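Local coordinates for photosystem II assembly protein Ycf48 (PDB 5OJ5), which binds the C-terminal prepropeptide of the D1 protein and probably acts early in photosystem II assembly and in replacing photodamaged D1, at residues 46-52 with 333-339; 273-278 with 314-320; 158-162 with 181-185; 195-199 with 227-232. All blocks are in the same frame, centred on the assembly; numbering follows the deposited sequence.

How the contacts relate
From the N terminus, segment 46-52 opens contact 1, and its partner 333-339 arrives 281 residues later, so this contact encloses all the others. Within that span contacts 3, 4 and 2 close in series, without crossing. Contact 3 ties a turn of the blade built on 144-178 to the linker entering the next blade; contact 4 joins this second blade (187-220) to strand 227-232 of the one after; contact 2 packs strand 272-277 against 317-320, in the sheet that contact 1 completes. Contacts 3 and 4 touch through Ile158-Tyr196 and Met185-Ala198, contacts 4 and 2 through Asn229-Leu273, contacts 2 and 1 through Phe320-Trp47. Contacts 1 and 3, centres 31 Å apart, lie on opposite sides of the propeller.

Contact 1 of 4, residues 46-52 with 333-339; sequences PWEAIQL and GILLRYV
Strands 47-51 and 334-338 run antiparallel, their axes 4.3 Å apart at closest and at 148°. Glu48-Arg337 and Ile50-Leu335 are the hydrogen-bonded pairs; Trp47-Tyr338, Ala49-Leu336 and Gln51-Ile334 are non-hydrogen-bonded. Reciprocal bonds serve both of the former: Glu48 N to Arg337 O (2.9 Å), Arg337 N to Glu48 O (2.8 Å), Ile50 N to Leu335 O (2.8 Å) and Leu335 N to Ile50 O (2.9 Å). Val339 N to Pro46 O (2.7 Å) and Leu52 N to Gly333 O (2.8 Å) extend the pattern at the two ends. Gly333 has positive phi (81°), where a CB would clash with Gln51 NE2; that NE2 donates to Leu52 O at 3.1 Å and also to Lys332 O. Glu48 (chi1 p) forms a salt bridge through OE1 with Arg337 NE at 2.7 Å; OE1 also takes a weak bond from Arg337 NH2 at 2.9 Å. On the face carrying Trp47, the ring edge of Tyr338 (chi1 t) meets the indole face T-shaped, centroids 5.3 Å apart and planes at 82°. The far edge of 334-338 is bonded too, Leu336 to Ile328 and Tyr338 to Gly326. An N-terminal strand thus completes the C-terminal blade: the 'velcro' closure of a seven-bladed beta-propeller.

Contact 2 of 4, residues 273-278 with 314-320; sequences LDLAYR and NFYKILF
Two neighbouring propeller blades meet here through strands at one edge of each sheet, 272-277 and 317-320, close to the centre of the chain. Segments 273-277 and 317-320 run nearly parallel, at 18°, with axes 6.1 Å apart at closest; that spacing and the absence of beta bridges mark side-chain packing between sheets. Nearest CA pairs are Leu273-Tyr316 (5.4 Å), Asp274-Lys317 (5.5 Å), Ala276-Ile318 (6.0 Å) and Arg278-Phe320 (6.2 Å). Leu273 and Asp274 form a classic beta bulge opposite Ala286. Asp274 (chi1 t) points toward 314-320, and its OD2 accepts the backbone N of Ile318 at 2.8 Å, nearly linear at 172°. Water 1 lies 2.7 Å from the same OD2, placed to donate to it, and accepts from Lys317 NZ at 3.0 Å. Beyond this polar link, Leu273 CD1 rests 3.9 Å from Tyr316 CD1, while Ala276 CB lies 3.7 Å from Ile318 CG2 and 4.1 Å from Phe320 CD2. The Phe320 ring (chi1 m) takes Arg278 over one face, CB standing 3.8 Å from its centroid in a CH-pi contact; the guanidinium goes on to a salt bridge with Glu282. Asn314 ND2 donates to Tyr316 OH at 3.1 Å, while its OD1 accepts from Ala289 N. Such packing of edge strands, with a carboxylate standing in for a backbone acceptor, belongs to a blade-to-blade interface of a beta-propeller.

Contact 3 of 4, residues 158-162 with 181-185; sequences ITNVG and AIGVM
Two backbone hydrogen bonds hold the turn after strand 154-159 to the irregular linker 181-185: Ile182 N donates to Val161 O at 2.9 Å (169°), and Met185 N to Asn160 O at 3.1 Å (165°). Residues Thr159 to Gly162 make a type I turn, closed by Gly162 N to Thr159 O at 2.9 Å, with Asn160 at phi/psi -64/-18° and Val161 at -111/19°. Thr159 OG1 bonds Pro141 O and Ala163 N, and draws a weak bond from Val161 N at 3.4 Å. Gly162 has phi 84°, and a CB there would clash with Ile182 CG1; Gly183, phi 78° and psi 170°, likewise takes backbone angles suited to glycine. Close CA-H...O contacts reinforce the fit, Val161 CA to Gly183 O at 3.3 Å and Val184 CA to Asn160 O at 3.4 Å. Farther out, Val161 (chi1 m) places CG2 3.8 Å from Ala181 CB and CG1 4.0 Å from Val184 CG2. Met185, in the mtm rotamer, brings CE to 3.2 Å from Thr159 O and 4.1 Å from Ile158 CG2; it also packs on Ala198 of the following blade. Gly162 O accepts from Trp216 NE1 of that blade. A turn of one blade bonded to the linker running into the next is one way in which successive beta-propeller blades are joined.

Contact 4 of 4, residues 195-199 with 227-232; sequences EYVAV and LHNMGF
Val199 (chi1 t) covers strand 227-232 with both of its methyl groups: CG1 lies 3.7 Å from Leu227 CB and CG2 3.7 Å from Met230 CG. Two residues earlier, Val197 (chi1 p) sets CG2 4.1 Å from Met230 CB and CG1 3.7 Å from Phe232 CE2. Strands 196-199 and 227-232 are almost exactly antiparallel, at 175°, yet their axes stay 6.6 Å apart at closest and the nearest CA pairs, Val197-Gly231 and Val199-Asn229, stand 6.4 and 6.3 Å apart. That is too wide for backbone pairing, so the strands belong to separate sheets. Water 2 spans the gap instead, donating to Val197 O at 3.0 Å and to Met230 O at 2.9 Å. Phe232 (chi1 m) closes the far end, its CZ 4.0 Å from Glu195 CB and its ring edge directed at the Tyr196 backbone, CZ to C 3.9 Å. Strand 227-232 carries a classic beta bulge at His228 and Asn229, where Asn229 ND2 reaches Leu273 O of the next blade. The chain joining the two segments carries the Arg-rich patch. A second strand of one blade packed on the first strand of the following one forms an apolar part of the interface between adjacent blades of a beta-propeller.

Contact 1 of 4, residues 46-52 with 333-339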
loop_
_atom_site.group_PDB
_atom_site.type_symbol
_atom_site.label_atom_id
_atom_site.label_comp_id
_atom_site.label_asym_id
_atom_site.label_seq_id
_atom_site.Cartn_x
_atom_site.Cartn_y
_atom_site.Cartn_z
ATOM N N PRO A 46 -19.457 -0.668 -5.865
ATOM C CA PRO A 46 -18.707 -1.503 -6.796
ATOM C C PRO A 46 -17.900 -2.583 -6.097
ATOM O O PRO A 46 -17.243 -3.387 -6.757
ATOM C CB PRO A 46 -17.766 -0.492 -7.463
ATOM C CG PRO A 46 -17.494 0.525 -6.385
ATOM C CD PRO A 46 -18.778 0.623 -5.610
ATOM N N TRP A 47 -17.917 -2.659 -4.789
ATOM C CA TRP A 47 -16.996 -3.529 -4.071
ATOM C C TRP A 47 -17.680 -4.816 -3.658
ATOM O O TRP A 47 -18.670 -4.800 -2.926
ATOM C CB TRP A 47 -16.436 -2.798 -2.863
ATOM C CG TRP A 47 -15.595 -1.620 -3.230
ATOM C CD1 TRP A 47 -15.949 -0.297 -3.164
ATOM C CD2 TRP A 47 -14.265 -1.635 -3.743
ATOM N NE1 TRP A 47 -14.932 0.502 -3.592
ATOM C CE2 TRP A 47 -13.879 -0.286 -3.955
ATOM C CE3 TRP A 47 -13.339 -2.657 -4.011
ATOM C CZ2 TRP A 47 -12.602 0.059 -4.422
ATOM C CZ3 TRP A 47 -12.076 -2.313 -4.467
ATOM C CH2 TRP A 47 -11.719 -0.956 -4.662
ATOM N N GLU A 48 -17.141 -5.925 -4.094
ATOM C CA GLU A 48 -17.640 -7.230 -3.675
ATOM C C GLU A 48 -16.707 -7.833 -2.632
ATOM O O GLU A 48 -15.498 -7.885 -2.829
ATOM C CB GLU A 48 -17.775 -8.134 -4.885
ATOM C CG GLU A 48 -16.565 -8.652 -5.576
ATOM C CD GLU A 48 -16.894 -9.876 -6.437
ATOM O OE1 GLU A 48 -15.953 -10.654 -6.725
ATOM O OE2 GLU A 48 -18.090 -10.076 -6.814
ATOM N N ALA A 49 -17.246 -8.310 -1.532
ATOM C CA ALA A 49 -16.453 -8.903 -0.471
ATOM C C ALA A 49 -16.121 -10.350 -0.817
ATOM O O ALA A 49 -16.982 -11.107 -1.251
ATOM C CB ALA A 49 -17.176 -8.852 0.870
ATOM N N ILE A 50 -14.869 -10.708 -0.661
ATOM C CA ILE A 50 -14.327 -12.052 -0.867
ATOM C C ILE A 50 -13.681 -12.472 0.442
ATOM O O ILE A 50 -12.954 -11.703 1.082
ATOM C CB ILE A 50 -13.279 -12.041 -2.011
ATOM C CG1 ILE A 50 -13.952 -11.743 -3.364
ATOM C CG2 ILE A 50 -12.511 -13.389 -2.059
ATOM C CD1 ILE A 50 -12.999 -11.499 -4.496
ATOM N N GLN A 51 -13.920 -13.720 0.824
ATOM C CA GLN A 51 -13.154 -14.333 1.896
ATOM C C GLN A 51 -12.074 -15.210 1.281
ATOM O O GLN A 51 -12.379 -16.211 0.629
ATOM C CB GLN A 51 -14.074 -15.160 2.796
ATOM C CG GLN A 51 -13.287 -15.917 3.885
ATOM C CD GLN A 51 -12.667 -14.968 4.896
ATOM O OE1 GLN A 51 -13.351 -14.099 5.469
ATOM N NE2 GLN A 51 -11.380 -15.152 5.161
ATOM N N LEU A 52 -10.815 -14.841 1.477
ATOM C CA LEU A 52 -9.729 -15.683 1.022
ATOM C C LEU A 52 -9.676 -16.952 1.866
ATOM O O LEU A 52 -10.162 -16.990 3.003
ATOM C CB LEU A 52 -8.422 -14.934 1.197
ATOM C CG LEU A 52 -8.288 -13.705 0.280
ATOM C CD1 LEU A 52 -7.055 -12.882 0.725
ATOM C CD2 LEU A 52 -8.163 -14.109 -1.165
ATOM N N GLY A 333 -8.175 -12.196 6.199
ATOM C CA GLY A 333 -8.435 -12.770 4.896
ATOM C C GLY A 333 -9.533 -12.127 4.086
ATOM O O GLY A 333 -9.870 -12.633 3.006
ATOM N N ILE A 334 -10.095 -11.038 4.561
ATOM C CA ILE A 334 -11.130 -10.338 3.818
ATOM C C ILE A 334 -10.489 -9.446 2.763
ATOM O O ILE A 334 -9.517 -8.715 3.032
ATOM C CB ILE A 334 -11.983 -9.504 4.777
ATOM C CG1 ILE A 334 -12.776 -10.458 5.707
ATOM C CG2 ILE A 334 -12.899 -8.528 3.988
ATOM C CD1 ILE A 334 -13.464 -9.775 6.841
ATOM N N LEU A 335 -11.035 -9.529 1.552
ATOM C CA LEU A 335 -10.692 -8.705 0.417
ATOM C C LEU A 335 -11.970 -8.036 -0.090
ATOM O O LEU A 335 -12.990 -8.685 -0.117
ATOM C CB LEU A 335 -10.145 -9.749 -0.575
ATOM C CG LEU A 335 -9.440 -9.207 -1.790
ATOM C CD1 LEU A 335 -8.266 -8.323 -1.398
ATOM C CD2 LEU A 335 -8.952 -10.395 -2.627
ATOM N N LEU A 336 -11.901 -6.801 -0.553
ATOM C CA LEU A 336 -12.951 -6.299 -1.436
ATOM C C LEU A 336 -12.382 -6.215 -2.836
ATOM O O LEU A 336 -11.220 -5.806 -3.014
ATOM C CB LEU A 336 -13.434 -4.913 -1.026
ATOM C CG LEU A 336 -13.824 -4.728 0.440
ATOM C CD1 LEU A 336 -14.267 -3.262 0.670
ATOM C CD2 LEU A 336 -14.837 -5.719 0.863
ATOM N N ARG A 337 -13.185 -6.563 -3.836
ATOM C CA ARG A 337 -12.789 -6.546 -5.245
ATOM C C ARG A 337 -13.695 -5.579 -6.009
ATOM O O ARG A 337 -14.920 -5.612 -5.865
ATOM C CB ARG A 337 -12.900 -7.941 -5.861
ATOM C CG ARG A 337 -12.465 -7.986 -7.326
ATOM C CD ARG A 337 -12.473 -9.424 -7.832
ATOM N NE ARG A 337 -13.822 -9.834 -8.170
ATOM C CZ ARG A 337 -14.387 -9.668 -9.368
ATOM N NH1 ARG A 337 -13.742 -9.093 -10.360
ATOM N NH2 ARG A 337 -15.625 -10.049 -9.563
ATOM N N TYR A 338 -13.083 -4.728 -6.823
ATOM C CA TYR A 338 -13.823 -3.715 -7.596
ATOM C C TYR A 338 -14.508 -4.379 -8.783
ATOM O O TYR A 338 -13.860 -5.083 -9.558
ATOM C CB TYR A 338 -12.852 -2.639 -8.096
ATOM C CG TYR A 338 -13.571 -1.489 -8.737
ATOM C CD1 TYR A 338 -13.997 -0.424 -7.976
ATOM C CD2 TYR A 338 -13.852 -1.482 -10.102
ATOM C CE1 TYR A 338 -14.705 0.632 -8.539
ATOM C CE2 TYR A 338 -14.559 -0.419 -10.677
ATOM C CZ TYR A 338 -14.970 0.620 -9.877
ATOM O OH TYR A 338 -15.682 1.660 -10.439
ATOM N N VAL A 339 -15.803 -4.128 -8.938
ATOM C CA VAL A 339 -16.612 -4.667 -10.026
ATOM C C VAL A 339 -17.289 -3.486 -10.735
ATOM O O VAL A 339 -18.158 -2.807 -10.154
ATOM C CB VAL A 339 -17.659 -5.655 -9.503
ATOM C CG1 VAL A 339 -18.506 -6.162 -10.665
ATOM C CG2 VAL A 339 -16.976 -6.812 -8.770
#

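Contact 2 of 4, residues 273-278 with 314-320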
loop_
_atom_site.group_PDB
_atom_site.type_symbol
_atom_site.label_atom_id
_atom_site.label_comp_id
_atom_site.label_asym_id
_atom_site.label_seq_id
_atom_site.Cartn_x
_atom_site.Cartn_y
_atom_site.Cartn_z
ATOM N N LEU A 273 -7.321 5.040 6.987
ATOM C CA LEU A 273 -6.119 4.230 6.876
ATOM C C LEU A 273 -5.441 4.399 5.538
ATOM O O LEU A 273 -4.222 4.325 5.479
ATOM C CB LEU A 273 -6.472 2.772 7.144
ATOM C CG LEU A 273 -6.996 2.526 8.568
ATOM C CD1 LEU A 273 -7.677 1.190 8.703
ATOM C CD2 LEU A 273 -5.866 2.681 9.562
ATOM N N ASP A 274 -6.190 4.551 4.433
ATOM C CA ASP A 274 -5.575 4.680 3.121
ATOM C C ASP A 274 -6.484 5.478 2.207
ATOM O O ASP A 274 -7.702 5.574 2.429
ATOM C CB ASP A 274 -5.289 3.305 2.499
ATOM C CG ASP A 274 -4.243 3.355 1.415
ATOM O OD1 ASP A 274 -3.462 4.340 1.373
ATOM O OD2 ASP A 274 -4.112 2.362 0.677
ATOM N N LEU A 275 -5.863 6.052 1.179
ATOM C CA LEU A 275 -6.539 6.891 0.198
ATOM C C LEU A 275 -5.948 6.509 -1.153
ATOM O O LEU A 275 -4.713 6.417 -1.278
ATOM C CB LEU A 275 -6.249 8.371 0.523
ATOM C CG LEU A 275 -6.932 9.423 -0.345
ATOM C CD1 LEU A 275 -7.020 10.722 0.424
ATOM C CD2 LEU A 275 -6.181 9.677 -1.617
ATOM N N ALA A 276 -6.781 6.261 -2.152
ATOM C CA ALA A 276 -6.264 5.954 -3.475
ATOM C C ALA A 276 -7.209 6.424 -4.549
ATOM O O ALA A 276 -8.430 6.415 -4.372
ATOM C CB ALA A 276 -6.012 4.446 -3.645
ATOM N N TYR A 277 -6.644 6.795 -5.687
ATOM C CA TYR A 277 -7.391 7.275 -6.834
ATOM C C TYR A 277 -7.666 6.144 -7.817
ATOM O O TYR A 277 -6.746 5.438 -8.239
ATOM C CB TYR A 277 -6.621 8.373 -7.566
ATOM C CG TYR A 277 -6.510 9.679 -6.820
ATOM C CD1 TYR A 277 -7.210 10.793 -7.261
ATOM C CD2 TYR A 277 -5.705 9.809 -5.670
ATOM C CE1 TYR A 277 -7.104 11.997 -6.587
ATOM C CE2 TYR A 277 -5.627 11.023 -4.991
ATOM C CZ TYR A 277 -6.317 12.110 -5.455
ATOM O OH TYR A 277 -6.193 13.297 -4.765
ATOM N N ARG A 278 -8.912 5.986 -8.216
ATOM C CA ARG A 278 -9.223 5.099 -9.338
ATOM C C ARG A 278 -8.997 5.806 -10.663
ATOM O O ARG A 278 -8.590 5.177 -11.649
ATOM C CB ARG A 278 -10.681 4.603 -9.230
ATOM C CG ARG A 278 -10.980 3.545 -10.274
ATOM C CD ARG A 278 -12.401 3.014 -10.167
ATOM N NE ARG A 278 -13.416 3.992 -10.527
ATOM C CZ ARG A 278 -13.800 4.256 -11.772
ATOM N NH1 ARG A 278 -13.262 3.569 -12.776
ATOM N NH2 ARG A 278 -14.735 5.164 -11.976
ATOM N N ASN A 314 -11.570 -3.555 9.494
ATOM C CA ASN A 314 -10.898 -2.344 9.057
ATOM C C ASN A 314 -10.462 -2.529 7.609
ATOM O O ASN A 314 -10.141 -3.642 7.164
ATOM C CB ASN A 314 -9.665 -2.079 9.912
ATOM C CG ASN A 314 -9.984 -1.947 11.382
ATOM O OD1 ASN A 314 -11.050 -1.463 11.760
ATOM N ND2 ASN A 314 -9.026 -2.325 12.219
ATOM N N PHE A 315 -10.413 -1.451 6.861
ATOM C CA PHE A 315 -9.986 -1.483 5.469
ATOM C C PHE A 315 -8.669 -0.706 5.389
ATOM O O PHE A 315 -8.643 0.525 5.494
ATOM C CB PHE A 315 -11.057 -0.906 4.566
ATOM C CG PHE A 315 -12.287 -1.708 4.540
ATOM C CD1 PHE A 315 -12.255 -3.084 4.363
ATOM C CD2 PHE A 315 -13.515 -1.037 4.651
ATOM C CE1 PHE A 315 -13.465 -3.816 4.335
ATOM C CE2 PHE A 315 -14.683 -1.723 4.600
ATOM C CZ PHE A 315 -14.665 -3.108 4.449
ATOM N N TYR A 316 -7.560 -1.435 5.279
ATOM C CA TYR A 316 -6.183 -0.956 5.518
ATOM C C TYR A 316 -5.515 -0.377 4.305
ATOM O O TYR A 316 -4.626 0.460 4.454
ATOM C CB TYR A 316 -5.216 -2.090 5.956
ATOM C CG TYR A 316 -5.558 -2.589 7.315
ATOM C CD1 TYR A 316 -5.201 -1.877 8.465
ATOM C CD2 TYR A 316 -6.332 -3.728 7.461
ATOM C CE1 TYR A 316 -5.547 -2.344 9.742
ATOM C CE2 TYR A 316 -6.696 -4.179 8.691
ATOM C CZ TYR A 316 -6.308 -3.490 9.831
ATOM O OH TYR A 316 -6.690 -3.969 11.064
ATOM N N LYS A 317 -5.827 -0.908 3.123
ATOM C CA LYS A 317 -5.026 -0.639 1.928
ATOM C C LYS A 317 -5.951 -0.701 0.731
ATOM O O LYS A 317 -6.708 -1.655 0.627
ATOM C CB LYS A 317 -3.908 -1.697 1.784
ATOM C CG LYS A 317 -2.758 -1.299 0.853
ATOM C CD LYS A 317 -1.465 -2.071 1.237
ATOM C CE LYS A 317 -0.363 -1.906 0.224
ATOM N NZ LYS A 317 -0.003 -0.485 -0.045
ATOM N N ILE A 318 -5.847 0.274 -0.155
ATOM C CA ILE A 318 -6.574 0.279 -1.418
ATOM C C ILE A 318 -5.552 0.174 -2.542
ATOM O O ILE A 318 -4.645 1.001 -2.614
ATOM C CB ILE A 318 -7.374 1.587 -1.602
ATOM C CG1 ILE A 318 -8.307 1.893 -0.412
ATOM C CG2 ILE A 318 -8.130 1.538 -2.961
ATOM C CD1 ILE A 318 -8.703 3.378 -0.412
ATOM N N LEU A 319 -5.719 -0.788 -3.436
ATOM C CA LEU A 319 -4.798 -0.999 -4.554
ATOM C C LEU A 319 -5.602 -0.987 -5.842
ATOM O O LEU A 319 -6.361 -1.921 -6.092
ATOM C CB LEU A 319 -4.074 -2.336 -4.397
ATOM C CG LEU A 319 -3.127 -2.411 -3.204
ATOM C CD1 LEU A 319 -2.518 -3.785 -3.073
ATOM C CD2 LEU A 319 -1.942 -1.406 -3.339
ATOM N N PHE A 320 -5.410 0.017 -6.673
ATOM C CA PHE A 320 -5.990 0.032 -8.016
ATOM C C PHE A 320 -4.907 -0.345 -9.000
ATOM O O PHE A 320 -3.824 0.239 -8.992
ATOM C CB PHE A 320 -6.565 1.396 -8.385
ATOM C CG PHE A 320 -7.907 1.649 -7.736
ATOM C CD1 PHE A 320 -9.011 0.952 -8.155
ATOM C CD2 PHE A 320 -8.037 2.600 -6.713
ATOM C CE1 PHE A 320 -10.253 1.185 -7.550
ATOM C CE2 PHE A 320 -9.254 2.816 -6.122
ATOM C CZ PHE A 320 -10.348 2.111 -6.538
HETATM O O HOH W 1 -1.986 1.660 -0.849
#

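Contact 3 of 4, residues 158-162 with 181-185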
loop_
_atom_site.group_PDB
_atom_site.type_symbol
_atom_site.label_atom_id
_atom_site.label_comp_id
_atom_site.label_asym_id
_atom_site.label_seq_id
_atom_site.Cartn_x
_atom_site.Cartn_y
_atom_site.Cartn_z
ATOM N N ILE A 158 13.469 -0.646 0.059
ATOM C CA ILE A 158 13.562 0.275 1.188
ATOM C C ILE A 158 13.385 -0.539 2.453
ATOM O O ILE A 158 12.465 -1.373 2.545
ATOM C CB ILE A 158 12.516 1.410 1.109
ATOM C CG1 ILE A 158 12.715 2.130 -0.223
ATOM C CG2 ILE A 158 12.713 2.384 2.281
ATOM C CD1 ILE A 158 11.991 3.462 -0.334
ATOM N N THR A 159 14.236 -0.274 3.457
ATOM C CA THR A 159 14.081 -0.947 4.743
ATOM C C THR A 159 13.110 -0.222 5.637
ATOM O O THR A 159 12.687 0.895 5.364
ATOM C CB THR A 159 15.418 -1.142 5.463
ATOM O OG1 THR A 159 15.830 0.107 6.010
ATOM C CG2 THR A 159 16.500 -1.728 4.539
ATOM N N ASN A 160 12.785 -0.865 6.769
ATOM C CA ASN A 160 11.835 -0.290 7.709
ATOM C C ASN A 160 12.304 1.021 8.326
ATOM O O ASN A 160 11.455 1.763 8.842
ATOM C CB ASN A 160 11.435 -1.296 8.781
ATOM C CG ASN A 160 12.522 -1.669 9.649
ATOM O OD1 ASN A 160 13.669 -1.654 9.296
ATOM N ND2 ASN A 160 12.164 -2.054 10.864
ATOM N N VAL A 161 13.603 1.326 8.260
ATOM C CA VAL A 161 14.152 2.560 8.758
ATOM C C VAL A 161 14.633 3.453 7.625
ATOM O O VAL A 161 15.384 4.415 7.844
ATOM C CB VAL A 161 15.234 2.344 9.819
ATOM C CG1 VAL A 161 14.599 1.692 11.061
ATOM C CG2 VAL A 161 16.398 1.537 9.284
ATOM N N GLY A 162 14.158 3.204 6.390
ATOM C CA GLY A 162 14.366 4.139 5.317
ATOM C C GLY A 162 15.686 4.034 4.598
ATOM O O GLY A 162 15.998 4.918 3.794
ATOM N N ALA A 181 19.616 6.268 8.211
ATOM C CA ALA A 181 18.325 5.764 8.677
ATOM C C ALA A 181 17.527 6.849 9.386
ATOM O O ALA A 181 18.095 7.720 10.056
ATOM C CB ALA A 181 18.592 4.598 9.634
ATOM N N ILE A 182 16.196 6.730 9.319
ATOM C CA ILE A 182 15.242 7.722 9.829
ATOM C C ILE A 182 14.250 7.177 10.856
ATOM O O ILE A 182 13.170 7.790 11.067
ATOM C CB ILE A 182 14.482 8.412 8.689
ATOM C CG1 ILE A 182 13.671 7.403 7.856
ATOM C CG2 ILE A 182 15.447 9.201 7.840
ATOM C CD1 ILE A 182 12.670 8.085 6.889
ATOM N N GLY A 183 14.565 6.091 11.523
ATOM C CA GLY A 183 13.612 5.514 12.469
ATOM C C GLY A 183 12.534 4.748 11.741
ATOM O O GLY A 183 12.463 4.728 10.498
ATOM N N VAL A 184 11.742 4.009 12.503
ATOM C CA VAL A 184 10.774 3.092 11.897
ATOM C C VAL A 184 9.623 3.873 11.324
ATOM O O VAL A 184 8.868 4.497 12.044
ATOM C CB VAL A 184 10.315 2.038 12.920
ATOM C CG1 VAL A 184 9.339 1.078 12.254
ATOM C CG2 VAL A 184 11.510 1.222 13.488
ATOM N N MET A 185 9.444 3.809 10.036
ATOM C CA MET A 185 8.411 4.592 9.366
ATOM C C MET A 185 7.033 4.051 9.699
ATOM O O MET A 185 6.795 2.850 9.670
ATOM C CB MET A 185 8.650 4.447 7.849
ATOM C CG MET A 185 10.006 4.945 7.362
ATOM S SD MET A 185 10.368 4.680 5.650
ATOM C CE MET A 185 10.268 2.926 5.544
#

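Contact 4 of 4, residues 195-199 with 227-232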
loop_
_atom_site.group_PDB
_atom_site.type_symbol
_atom_site.label_atom_id
_atom_site.label_comp_id
_atom_site.label_asym_id
_atom_site.label_seq_id
_atom_site.Cartn_x
_atom_site.Cartn_y
_atom_site.Cartn_z
ATOM N N GLU A 195 9.654 8.892 -6.477
ATOM C CA GLU A 195 9.797 9.587 -5.207
ATOM C C GLU A 195 9.092 8.803 -4.116
ATOM O O GLU A 195 8.166 8.029 -4.380
ATOM C CB GLU A 195 9.118 10.947 -5.313
ATOM C CG GLU A 195 9.601 11.691 -6.469
ATOM C CD GLU A 195 8.581 12.701 -7.031
ATOM O OE1 GLU A 195 7.336 12.391 -7.324
ATOM O OE2 GLU A 195 9.089 13.838 -7.236
ATOM N N TYR A 196 9.525 9.009 -2.876
ATOM C CA TYR A 196 8.867 8.383 -1.732
ATOM C C TYR A 196 8.530 9.425 -0.689
ATOM O O TYR A 196 9.208 10.442 -0.552
ATOM C CB TYR A 196 9.780 7.305 -1.113
ATOM C CG TYR A 196 10.017 6.103 -1.999
ATOM C CD1 TYR A 196 9.201 4.976 -1.883
ATOM C CD2 TYR A 196 11.031 6.083 -2.955
ATOM C CE1 TYR A 196 9.420 3.834 -2.639
ATOM C CE2 TYR A 196 11.246 4.930 -3.737
ATOM C CZ TYR A 196 10.450 3.816 -3.558
ATOM O OH TYR A 196 10.703 2.689 -4.315
ATOM N N VAL A 197 7.482 9.102 0.075
ATOM C CA VAL A 197 7.084 9.885 1.240
ATOM C C VAL A 197 6.875 8.926 2.394
ATOM O O VAL A 197 6.230 7.883 2.243
ATOM C CB VAL A 197 5.854 10.772 0.944
ATOM C CG1 VAL A 197 4.574 9.986 0.610
ATOM C CG2 VAL A 197 5.575 11.698 2.144
ATOM N N ALA A 198 7.444 9.270 3.551
ATOM C CA ALA A 198 7.418 8.422 4.735
ATOM C C ALA A 198 6.937 9.230 5.931
ATOM O O ALA A 198 7.456 10.321 6.201
ATOM C CB ALA A 198 8.806 7.898 5.033
ATOM N N VAL A 199 6.002 8.697 6.668
ATOM C CA VAL A 199 5.518 9.310 7.904
ATOM C C VAL A 199 6.373 8.830 9.059
ATOM O O VAL A 199 6.668 7.637 9.172
ATOM C CB VAL A 199 4.035 8.972 8.116
ATOM C CG1 VAL A 199 3.555 9.560 9.454
ATOM C CG2 VAL A 199 3.199 9.535 6.946
ATOM N N LEU A 227 0.217 12.897 12.033
ATOM C CA LEU A 227 0.076 12.253 10.739
ATOM C C LEU A 227 -0.082 10.759 10.901
ATOM O O LEU A 227 0.538 10.125 11.762
ATOM C CB LEU A 227 1.351 12.501 9.937
ATOM C CG LEU A 227 1.556 13.903 9.431
ATOM C CD1 LEU A 227 2.973 14.127 9.043
ATOM C CD2 LEU A 227 0.617 14.129 8.191
ATOM N N HIS A 228 -0.918 10.182 10.052
ATOM C CA HIS A 228 -1.057 8.745 9.976
ATOM C C HIS A 228 -0.524 8.144 8.685
ATOM O O HIS A 228 0.214 7.163 8.703
ATOM C CB HIS A 228 -2.496 8.276 10.111
ATOM C CG HIS A 228 -2.548 6.798 10.103
ATOM N ND1 HIS A 228 -1.872 6.054 11.049
ATOM C CD2 HIS A 228 -2.995 5.919 9.174
ATOM C CE1 HIS A 228 -1.983 4.774 10.760
ATOM N NE2 HIS A 228 -2.665 4.664 9.634
ATOM N N ASN A 229 -0.884 8.721 7.537
ATOM C CA ASN A 229 -0.488 8.196 6.234
ATOM C C ASN A 229 -0.377 9.351 5.258
ATOM O O ASN A 229 -1.020 10.383 5.446
ATOM C CB ASN A 229 -1.472 7.116 5.738
ATOM C CG ASN A 229 -0.897 6.193 4.678
ATOM O OD1 ASN A 229 0.256 6.346 4.240
ATOM N ND2 ASN A 229 -1.697 5.212 4.262
ATOM N N MET A 230 0.459 9.159 4.240
ATOM C CA MET A 230 0.638 10.160 3.190
ATOM C C MET A 230 0.945 9.439 1.899
ATOM O O MET A 230 1.555 8.355 1.914
ATOM C CB MET A 230 1.789 11.116 3.460
ATOM C CG MET A 230 1.535 11.994 4.666
ATOM S SD MET A 230 2.886 13.148 5.013
ATOM C CE MET A 230 2.676 14.259 3.643
ATOM N N GLY A 231 0.601 10.069 0.771
ATOM C CA GLY A 231 0.905 9.536 -0.542
ATOM C C GLY A 231 0.788 10.583 -1.593
ATOM O O GLY A 231 0.703 11.777 -1.289
ATOM N N PHE A 232 0.800 10.133 -2.843
ATOM C CA PHE A 232 0.809 11.020 -3.994
ATOM C C PHE A 232 -0.512 10.978 -4.723
ATOM O O PHE A 232 -1.150 9.929 -4.793
ATOM C CB PHE A 232 1.939 10.610 -4.947
ATOM C CG PHE A 232 3.295 10.710 -4.313
ATOM C CD1 PHE A 232 4.002 11.889 -4.384
ATOM C CD2 PHE A 232 3.859 9.620 -3.631
ATOM C CE1 PHE A 232 5.253 11.999 -3.777
ATOM C CE2 PHE A 232 5.114 9.742 -3.024
ATOM C CZ PHE A 232 5.794 10.910 -3.115
HETATM O O HOH W 2 3.681 7.667 3.821
#